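Local coordinates for protein homospermidine synthase (Legionella pneumophila subsp. pneumophila str. Philadelphia 1, PDB 2PH5) that binds NAD in a Rossmann-type domain and probably works as a homospermidine synthase, a transferase of polyamine metabolism, at residues L19-V24 / V43-A48; R277-T282 / Y440-T445; I404-E409 / H423-D428. One frame throughout, in Å; residues are numbered along the deposited sequence.

Contact 1: L19-V24 / V43-A48. With NAD (nicotinamide-adenine-dinucleotide), chain C.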
# COMPACT_ATOMS: atom_id res chain seq x y z
N LEU A 19 1.84 -22.10 27.86
CA LEU A 19 3.00 -21.22 27.96
C LEU A 19 2.89 -20.21 26.84
O LEU A 19 2.67 -20.57 25.68
CB LEU A 19 4.32 -22.00 27.88
CG LEU A 19 4.83 -22.38 26.50
CD1 LEU A 19 6.30 -22.77 26.58
CD2 LEU A 19 3.98 -23.50 25.96
N GLY A 20 3.06 -18.95 27.21
CA GLY A 20 2.94 -17.87 26.26
C GLY A 20 1.56 -17.29 26.49
O GLY A 20 0.63 -18.03 26.80
N PHE A 21 1.41 -15.97 26.36
CA PHE A 21 0.10 -15.35 26.55
C PHE A 21 -0.02 -14.11 25.68
O PHE A 21 -0.36 -13.03 26.15
CB PHE A 21 -0.11 -14.98 28.02
CG PHE A 21 -1.57 -14.95 28.44
CD1 PHE A 21 -2.39 -16.06 28.23
CD2 PHE A 21 -2.10 -13.82 29.07
CE1 PHE A 21 -3.73 -16.04 28.65
CE2 PHE A 21 -3.44 -13.80 29.50
CZ PHE A 21 -4.26 -14.91 29.29
N GLY A 22 0.26 -14.29 24.38
CA GLY A 22 0.17 -13.18 23.45
C GLY A 22 -1.16 -13.10 22.73
O GLY A 22 -2.23 -13.28 23.33
N CYS A 23 -1.08 -12.82 21.43
CA CYS A 23 -2.24 -12.70 20.55
C CYS A 23 -3.12 -13.96 20.60
O CYS A 23 -4.32 -13.88 20.87
CB CYS A 23 -1.77 -12.45 19.12
SG CYS A 23 -0.43 -11.22 18.96
N VAL A 24 -2.50 -15.11 20.35
CA VAL A 24 -3.21 -16.39 20.36
C VAL A 24 -3.66 -16.83 21.76
O VAL A 24 -4.84 -17.09 21.98
CB VAL A 24 -2.32 -17.51 19.74
CG1 VAL A 24 -3.04 -18.84 19.79
CG2 VAL A 24 -1.97 -17.16 18.31
N VAL A 43 -6.11 -24.37 35.32
CA VAL A 43 -5.38 -23.70 34.25
C VAL A 43 -4.24 -22.89 34.86
O VAL A 43 -4.38 -22.30 35.93
CB VAL A 43 -6.33 -22.77 33.46
CG1 VAL A 43 -5.63 -22.27 32.20
CG2 VAL A 43 -7.60 -23.53 33.10
N THR A 44 -3.10 -22.88 34.17
CA THR A 44 -1.92 -22.14 34.62
C THR A 44 -1.24 -21.56 33.37
O THR A 44 -1.18 -22.22 32.33
CB THR A 44 -0.95 -23.08 35.40
OG1 THR A 44 0.33 -22.44 35.53
CG2 THR A 44 -0.78 -24.41 34.69
N ILE A 45 -0.76 -20.32 33.48
CA ILE A 45 -0.11 -19.62 32.37
C ILE A 45 1.31 -19.17 32.72
O ILE A 45 1.54 -18.59 33.77
CB ILE A 45 -0.87 -18.33 32.00
CG1 ILE A 45 -2.30 -18.66 31.57
CG2 ILE A 45 -0.12 -17.57 30.91
CD1 ILE A 45 -3.15 -17.43 31.40
N ILE A 46 2.25 -19.44 31.82
CA ILE A 46 3.64 -19.05 32.01
C ILE A 46 4.04 -18.24 30.79
O ILE A 46 3.89 -18.72 29.66
CB ILE A 46 4.56 -20.28 32.07
CG1 ILE A 46 4.00 -21.27 33.09
CG2 ILE A 46 5.99 -19.84 32.38
CD1 ILE A 46 4.84 -22.50 33.27
N ALA A 47 4.53 -17.02 31.01
CA ALA A 47 4.93 -16.14 29.91
C ALA A 47 6.09 -15.23 30.35
O ALA A 47 6.24 -14.96 31.54
CB ALA A 47 3.75 -15.30 29.46
N ALA A 48 6.88 -14.76 29.40
CA ALA A 48 8.03 -13.91 29.73
C ALA A 48 7.68 -12.44 29.94
O ALA A 48 8.30 -11.77 30.76
CB ALA A 48 9.09 -14.03 28.66
PA NAD C . 3.04 -13.20 20.62
O1A NAD C . 4.43 -12.69 20.34
O2A NAD C . 1.93 -12.21 20.65
O5B NAD C . 3.01 -14.02 22.02
C5B NAD C . 4.00 -15.00 22.31
C4B NAD C . 4.12 -15.13 23.84
O4B NAD C . 5.14 -16.08 24.07
C3B NAD C . 4.52 -13.84 24.57
O3B NAD C . 3.57 -13.54 25.59
C2B NAD C . 5.88 -14.14 25.12
O2B NAD C . 6.19 -13.50 26.34
C1B NAD C . 5.91 -15.67 25.18
N9A NAD C . 7.23 -16.29 25.04
C8A NAD C . 8.29 -15.75 24.28
N7A NAD C . 9.48 -15.97 24.86
C5A NAD C . 9.23 -16.64 26.01
C6A NAD C . 10.08 -17.13 27.00
N6A NAD C . 11.41 -17.02 26.96
N1A NAD C . 9.48 -17.79 28.07
C2A NAD C . 8.12 -17.95 28.17
N3A NAD C . 7.26 -17.48 27.21
C4A NAD C . 7.84 -16.84 26.15
O3 NAD C . 2.75 -14.24 19.47
PN NAD C . 1.52 -15.23 19.18
O1N NAD C . 1.15 -15.05 17.75
O2N NAD C . 0.47 -15.00 20.23
O5D NAD C . 2.38 -16.54 19.41
C5D NAD C . 1.93 -17.86 19.28
C4D NAD C . 2.40 -18.30 17.91
O4D NAD C . 1.30 -18.79 17.19
C3D NAD C . 3.60 -18.34 17.00
O3D NAD C . 4.41 -19.48 17.25
C2D NAD C . 2.95 -18.36 15.62
O2D NAD C . 3.78 -18.88 14.62
C1D NAD C . 1.67 -19.14 15.87
N1N NAD C . 0.49 -18.75 15.05
C2N NAD C . -0.12 -19.68 14.24
C3N NAD C . -1.25 -19.27 13.50
C7N NAD C . -1.98 -20.20 12.60
O7N NAD C . -3.08 -19.71 11.94
N7N NAD C . -1.64 -21.46 12.45
C4N NAD C . -1.75 -17.93 13.59
C5N NAD C . -1.09 -17.01 14.44
C6N NAD C . 0.02 -17.40 15.16
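The F21 ring has I45 over one face. CD1 of I45 lies toward the rim, 3.6 Å from the centroid of the F21 ring, in a CH-pi contact whose exact spacing is doubtful. The two side chains cross at about a right angle. F21 CG is anti to the backbone N (chi1 -153°), which places it beside I45 CG2. At the base of the side chain, F21 CB meets A47 CB at 4.1 Å. M29 of helix 23-35 touches both F21 and I45. The backbones are joined as parallel strands at L19 and I46. G20 N donates to I46 O at 2.6 Å. L19 CA also approaches that oxygen in a CA-H...O contact.

Beyond the strand the chain turns beside the NAD diphosphate. G20 and G22 bring bare backbone to the cofactor; G22 CA lies 3.3 Å from NAD O5B, a closeness that its lack of a side chain allows. C23 N bonds NAD O2A at 3.2 Å and V24 N bonds NAD O2N at 3.0 Å. These amides open helix 23-35, so its N-terminal end probably favours the diphosphate charge. A48 N reaches NAD O2B in a weak bond, and A48 CB lies 3.7 Å from C6A of the adenine. This is the beta-alpha-beta unit of a Rossmann fold, with a glycine-rich turn of the GxGxxG type binding the dinucleotide.

Contact 2: R277-T282 / Y440-T445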
# COMPACT_ATOMS: atom_id res chain seq x y z
N ARG A 277 -1.86 -13.39 -8.36
CA ARG A 277 -3.27 -13.21 -8.68
C ARG A 277 -4.09 -14.37 -8.12
O ARG A 277 -3.88 -15.52 -8.49
CB ARG A 277 -3.45 -13.17 -10.21
CG ARG A 277 -2.79 -11.98 -10.90
CD ARG A 277 -2.99 -12.01 -12.41
NE ARG A 277 -2.51 -10.78 -13.03
CZ ARG A 277 -1.25 -10.57 -13.43
NH1 ARG A 277 -0.34 -11.52 -13.29
NH2 ARG A 277 -0.90 -9.40 -13.94
N SER A 278 -5.03 -14.07 -7.22
CA SER A 278 -5.86 -15.11 -6.65
C SER A 278 -7.32 -14.67 -6.59
O SER A 278 -7.70 -13.67 -7.20
CB SER A 278 -5.33 -15.49 -5.26
OG SER A 278 -5.95 -16.65 -4.76
N TRP A 279 -8.15 -15.41 -5.86
CA TRP A 279 -9.57 -15.08 -5.80
C TRP A 279 -10.21 -15.38 -4.46
O TRP A 279 -9.86 -16.35 -3.79
CB TRP A 279 -10.31 -15.85 -6.88
CG TRP A 279 -11.74 -15.48 -7.01
CD1 TRP A 279 -12.26 -14.50 -7.79
CD2 TRP A 279 -12.85 -16.11 -6.35
NE1 TRP A 279 -13.63 -14.47 -7.67
CE2 TRP A 279 -14.02 -15.44 -6.79
CE3 TRP A 279 -12.97 -17.16 -5.43
CZ2 TRP A 279 -15.30 -15.80 -6.35
CZ3 TRP A 279 -14.24 -17.51 -4.99
CH2 TRP A 279 -15.39 -16.83 -5.46
N THR A 280 -11.17 -14.54 -4.09
CA THR A 280 -11.89 -14.68 -2.83
C THR A 280 -13.38 -14.43 -3.16
O THR A 280 -13.70 -13.60 -4.00
CB THR A 280 -11.36 -13.65 -1.80
OG1 THR A 280 -11.47 -14.18 -0.48
CG2 THR A 280 -12.14 -12.33 -1.88
N PRO A 281 -14.30 -15.15 -2.50
CA PRO A 281 -15.73 -14.97 -2.78
C PRO A 281 -16.32 -13.57 -2.53
O PRO A 281 -16.98 -13.01 -3.41
CB PRO A 281 -16.39 -16.07 -1.95
CG PRO A 281 -15.41 -16.32 -0.84
CD PRO A 281 -14.07 -16.23 -1.52
N THR A 282 -16.09 -13.01 -1.35
CA THR A 282 -16.62 -11.69 -1.02
C THR A 282 -16.17 -10.56 -1.95
O THR A 282 -17.01 -9.83 -2.49
CB THR A 282 -16.28 -11.31 0.43
OG1 THR A 282 -16.80 -12.30 1.31
CG2 THR A 282 -16.88 -9.96 0.78
N TYR A 440 -17.36 -22.11 -3.06
CA TYR A 440 -17.83 -21.18 -4.08
C TYR A 440 -17.09 -21.44 -5.38
O TYR A 440 -15.85 -21.49 -5.42
CB TYR A 440 -17.58 -19.74 -3.65
CG TYR A 440 -18.12 -19.39 -2.28
CD1 TYR A 440 -17.42 -19.73 -1.13
CD2 TYR A 440 -19.32 -18.68 -2.15
CE1 TYR A 440 -17.89 -19.37 0.13
CE2 TYR A 440 -19.80 -18.31 -0.90
CZ TYR A 440 -19.07 -18.66 0.24
OH TYR A 440 -19.53 -18.28 1.48
N TYR A 441 -17.86 -21.61 -6.45
CA TYR A 441 -17.32 -21.84 -7.78
C TYR A 441 -17.24 -20.49 -8.48
O TYR A 441 -17.99 -19.57 -8.16
CB TYR A 441 -18.27 -22.76 -8.57
CG TYR A 441 -18.09 -24.23 -8.29
CD1 TYR A 441 -16.97 -24.91 -8.76
CD2 TYR A 441 -19.01 -24.94 -7.52
CE1 TYR A 441 -16.77 -26.26 -8.48
CE2 TYR A 441 -18.82 -26.29 -7.22
CZ TYR A 441 -17.69 -26.94 -7.71
OH TYR A 441 -17.47 -28.26 -7.40
N THR A 442 -16.31 -20.36 -9.42
CA THR A 442 -16.17 -19.12 -10.16
C THR A 442 -15.51 -19.36 -11.50
O THR A 442 -14.67 -20.25 -11.64
CB THR A 442 -15.33 -18.07 -9.42
OG1 THR A 442 -15.10 -16.96 -10.29
CG2 THR A 442 -13.98 -18.65 -9.01
N ASP A 443 -15.89 -18.56 -12.49
CA ASP A 443 -15.36 -18.64 -13.84
C ASP A 443 -14.12 -17.77 -13.97
O ASP A 443 -13.61 -17.55 -15.07
CB ASP A 443 -16.41 -18.19 -14.86
CG ASP A 443 -16.90 -16.77 -14.63
OD1 ASP A 443 -17.73 -16.29 -15.42
OD2 ASP A 443 -16.46 -16.12 -13.65
N TRP A 444 -13.64 -17.26 -12.85
CA TRP A 444 -12.46 -16.41 -12.84
C TRP A 444 -11.17 -17.18 -13.14
O TRP A 444 -11.04 -18.35 -12.78
CB TRP A 444 -12.29 -15.76 -11.47
CG TRP A 444 -10.91 -15.19 -11.25
CD1 TRP A 444 -10.49 -13.93 -11.56
CD2 TRP A 444 -9.76 -15.89 -10.76
NE1 TRP A 444 -9.15 -13.80 -11.29
CE2 TRP A 444 -8.68 -14.99 -10.79
CE3 TRP A 444 -9.53 -17.20 -10.29
CZ2 TRP A 444 -7.38 -15.34 -10.38
CZ3 TRP A 444 -8.24 -17.55 -9.87
CH2 TRP A 444 -7.19 -16.62 -9.92
N THR A 445 -10.23 -16.51 -13.80
CA THR A 445 -8.91 -17.09 -14.07
C THR A 445 -7.98 -15.89 -14.12
O THR A 445 -8.43 -14.77 -14.35
CB THR A 445 -8.81 -17.82 -15.43
OG1 THR A 445 -8.35 -16.90 -16.43
CG2 THR A 445 -10.15 -18.40 -15.84
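The segments 277-282 and 440-445 run roughly antiparallel, 144° apart end to end, and they meet mainly through side chains, without beta pairing, with CA atoms 6.7 Å apart at P281 and Y440. W279 sits in the middle. Its CG is anti to the backbone N (chi1 -174°), and the indole lies against T442. T442 CG2 lies over the centre of the six-membered ring of W279, 3.8 Å from the centroid, in a CH-pi contact. P281 N covers the opposite face, nearer the rim. Y440 CB stands at the ring edge, 4.1 Å from W279 CH2.

W444 slides past W279 in the opposite direction. The two five-membered rings are tilted by 28° and barely overlap. The closer fit is W279 CB over the W444 six-membered ring, 3.9 Å from its centroid. S278 O comes 3.6 Å from W444 CZ2, and R277 O lies at the ring edge. Further along, P281 CB sits over the centre of the Y440 ring, 3.8 Å from the centroid.

T442 OG1 accepts from W444 N at 3.0 Å, which holds the bend leading to W444. R277 sends its guanidinium away, to E456 and to E338 of the second subunit. The bend is an ST turn in the saccharopine dehydrogenase C-terminal family region. There strand 436-442, outermost in the mixed sheet within this chain, ends against the chain leaving strand 275-278.

Contact 3: I404-E409 / H423-D428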
# COMPACT_ATOMS: atom_id res chain seq x y z
N ILE A 404 -7.24 -29.42 20.21
CA ILE A 404 -7.05 -29.79 21.61
C ILE A 404 -8.06 -30.89 21.97
O ILE A 404 -7.70 -31.87 22.61
CB ILE A 404 -7.24 -28.56 22.57
CG1 ILE A 404 -6.09 -27.56 22.36
CG2 ILE A 404 -7.28 -29.03 24.03
CD1 ILE A 404 -6.19 -26.29 23.21
N ILE A 405 -9.31 -30.72 21.56
CA ILE A 405 -10.32 -31.73 21.87
C ILE A 405 -9.99 -33.05 21.18
O ILE A 405 -10.24 -34.12 21.73
CB ILE A 405 -11.72 -31.28 21.40
CG1 ILE A 405 -12.10 -29.97 22.09
CG2 ILE A 405 -12.74 -32.37 21.73
CD1 ILE A 405 -13.30 -29.30 21.47
N TRP A 406 -9.42 -32.96 19.98
CA TRP A 406 -9.07 -34.16 19.23
C TRP A 406 -8.00 -34.95 19.95
O TRP A 406 -8.10 -36.17 20.09
CB TRP A 406 -8.56 -33.79 17.83
CG TRP A 406 -8.28 -34.99 16.96
CD1 TRP A 406 -9.20 -35.70 16.23
CD2 TRP A 406 -7.03 -35.65 16.79
NE1 TRP A 406 -8.58 -36.76 15.61
CE2 TRP A 406 -7.25 -36.76 15.94
CE3 TRP A 406 -5.73 -35.42 17.26
CZ2 TRP A 406 -6.23 -37.63 15.56
CZ3 TRP A 406 -4.71 -36.29 16.88
CH2 TRP A 406 -4.96 -37.38 16.04
N ALA A 407 -6.96 -34.26 20.40
CA ALA A 407 -5.86 -34.90 21.09
C ALA A 407 -6.30 -35.59 22.38
O ALA A 407 -5.81 -36.67 22.70
CB ALA A 407 -4.76 -33.87 21.37
N ILE A 408 -7.22 -34.98 23.12
CA ILE A 408 -7.68 -35.57 24.36
C ILE A 408 -8.29 -36.97 24.15
O ILE A 408 -8.04 -37.87 24.94
CB ILE A 408 -8.71 -34.66 25.07
CG1 ILE A 408 -8.01 -33.38 25.53
CG2 ILE A 408 -9.34 -35.39 26.26
CD1 ILE A 408 -8.93 -32.35 26.13
N GLU A 409 -9.07 -37.15 23.10
CA GLU A 409 -9.66 -38.46 22.88
C GLU A 409 -8.77 -39.36 22.00
O GLU A 409 -9.17 -40.45 21.59
CB GLU A 409 -11.07 -38.34 22.29
CG GLU A 409 -11.14 -37.70 20.93
CD GLU A 409 -12.54 -37.78 20.34
OE1 GLU A 409 -13.46 -37.13 20.89
OE2 GLU A 409 -12.72 -38.50 19.33
N HIS A 423 -10.54 -34.36 8.78
CA HIS A 423 -11.05 -33.01 8.57
C HIS A 423 -12.47 -32.75 9.10
O HIS A 423 -12.73 -31.70 9.70
CB HIS A 423 -10.96 -32.66 7.08
CG HIS A 423 -11.84 -33.51 6.21
ND1 HIS A 423 -11.64 -34.86 6.07
CD2 HIS A 423 -12.96 -33.21 5.52
CE1 HIS A 423 -12.61 -35.36 5.32
NE2 HIS A 423 -13.43 -34.38 4.98
N GLN A 424 -13.38 -33.70 8.89
CA GLN A 424 -14.77 -33.56 9.34
C GLN A 424 -14.87 -33.39 10.86
O GLN A 424 -15.69 -32.61 11.35
CB GLN A 424 -15.59 -34.76 8.87
CG GLN A 424 -17.07 -34.70 9.22
CD GLN A 424 -17.83 -35.97 8.85
OE1 GLN A 424 -18.90 -36.25 9.41
NE2 GLN A 424 -17.30 -36.73 7.89
N TYR A 425 -14.04 -34.11 11.59
CA TYR A 425 -14.04 -34.02 13.05
C TYR A 425 -13.69 -32.60 13.46
O TYR A 425 -14.39 -31.98 14.27
CB TYR A 425 -13.00 -34.97 13.61
CG TYR A 425 -12.88 -34.99 15.12
CD1 TYR A 425 -13.34 -36.08 15.85
CD2 TYR A 425 -12.23 -33.95 15.80
CE1 TYR A 425 -13.15 -36.16 17.23
CE2 TYR A 425 -12.03 -34.01 17.18
CZ TYR A 425 -12.49 -35.13 17.88
OH TYR A 425 -12.26 -35.22 19.24
N ILE A 426 -12.60 -32.08 12.90
CA ILE A 426 -12.15 -30.74 13.22
C ILE A 426 -13.15 -29.69 12.75
O ILE A 426 -13.61 -28.87 13.54
CB ILE A 426 -10.72 -30.46 12.63
CG1 ILE A 426 -9.65 -30.70 13.70
CG2 ILE A 426 -10.56 -29.00 12.21
CD1 ILE A 426 -9.67 -32.05 14.32
N ILE A 427 -13.51 -29.73 11.47
CA ILE A 427 -14.45 -28.76 10.92
C ILE A 427 -15.80 -28.66 11.64
O ILE A 427 -16.35 -27.57 11.76
CB ILE A 427 -14.75 -29.04 9.43
CG1 ILE A 427 -13.46 -28.94 8.62
CG2 ILE A 427 -15.77 -28.04 8.92
CD1 ILE A 427 -12.76 -27.61 8.74
N ASP A 428 -16.31 -29.80 12.11
CA ASP A 428 -17.60 -29.83 12.81
C ASP A 428 -17.53 -29.17 14.18
O ASP A 428 -18.55 -28.73 14.71
CB ASP A 428 -18.10 -31.26 12.97
CG ASP A 428 -18.66 -31.84 11.67
OD1 ASP A 428 -19.29 -31.09 10.90
OD2 ASP A 428 -18.48 -33.06 11.43
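Y425 OH lies among I405 O, E409 OE1 and the W406 backbone. Its bond to I405 O is long and weak at 3.4 Å, and E409 OE1 is a second possible acceptor for the proton. The hydroxyl is modelled too near E409, so the placing of both groups is doubtful.

The ring contact is clearer. W406 points its edge at the face of Y425 in a T-shaped stack, planes at 89° and centroids 4.7 Å apart. W406 CD1 does the touching, 3.4 Å from Y425 CE2 and offset toward the rim. The two side chains cross at about a right angle. I426 CD1 adds an apolar touch on W406 CB at 4.1 Å.

H410 stacks on W406, and V421 touches both W406 and I426. The axes of 404-408 and 423-428 pass 10.6 Å apart at 129°. Y425 reaches across between them. Both helices fall in the saccharopine dehydrogenase C-terminal family region. Even so, helix 391-408 rests on strand 86-89 of the nucleotide-binding sheet, where I404 touches F86 and I88. Helix 423-430 packs on helix 158-176, through I426 and I427.

Contact 1 is buried in the nucleotide-binding domain, and contact 3 is largely buried about 23 Å from it, centre to centre. Contact 2 is partly buried on the other side of the chain's centre from contact 1. Only contact 1 touches NAD and joins its segments by strand pairing. Contact 2 rests on aromatic faces, and contact 3 joins two helices through a T-shaped stack with a polar tip. No elements are shared, but helix 423-430 of contact 3 is followed in the chain by strand 436-442 of contact 2. Strand 86-89 lies beside L19 of contact 1 and also packs against helix 391-408 of contact 3.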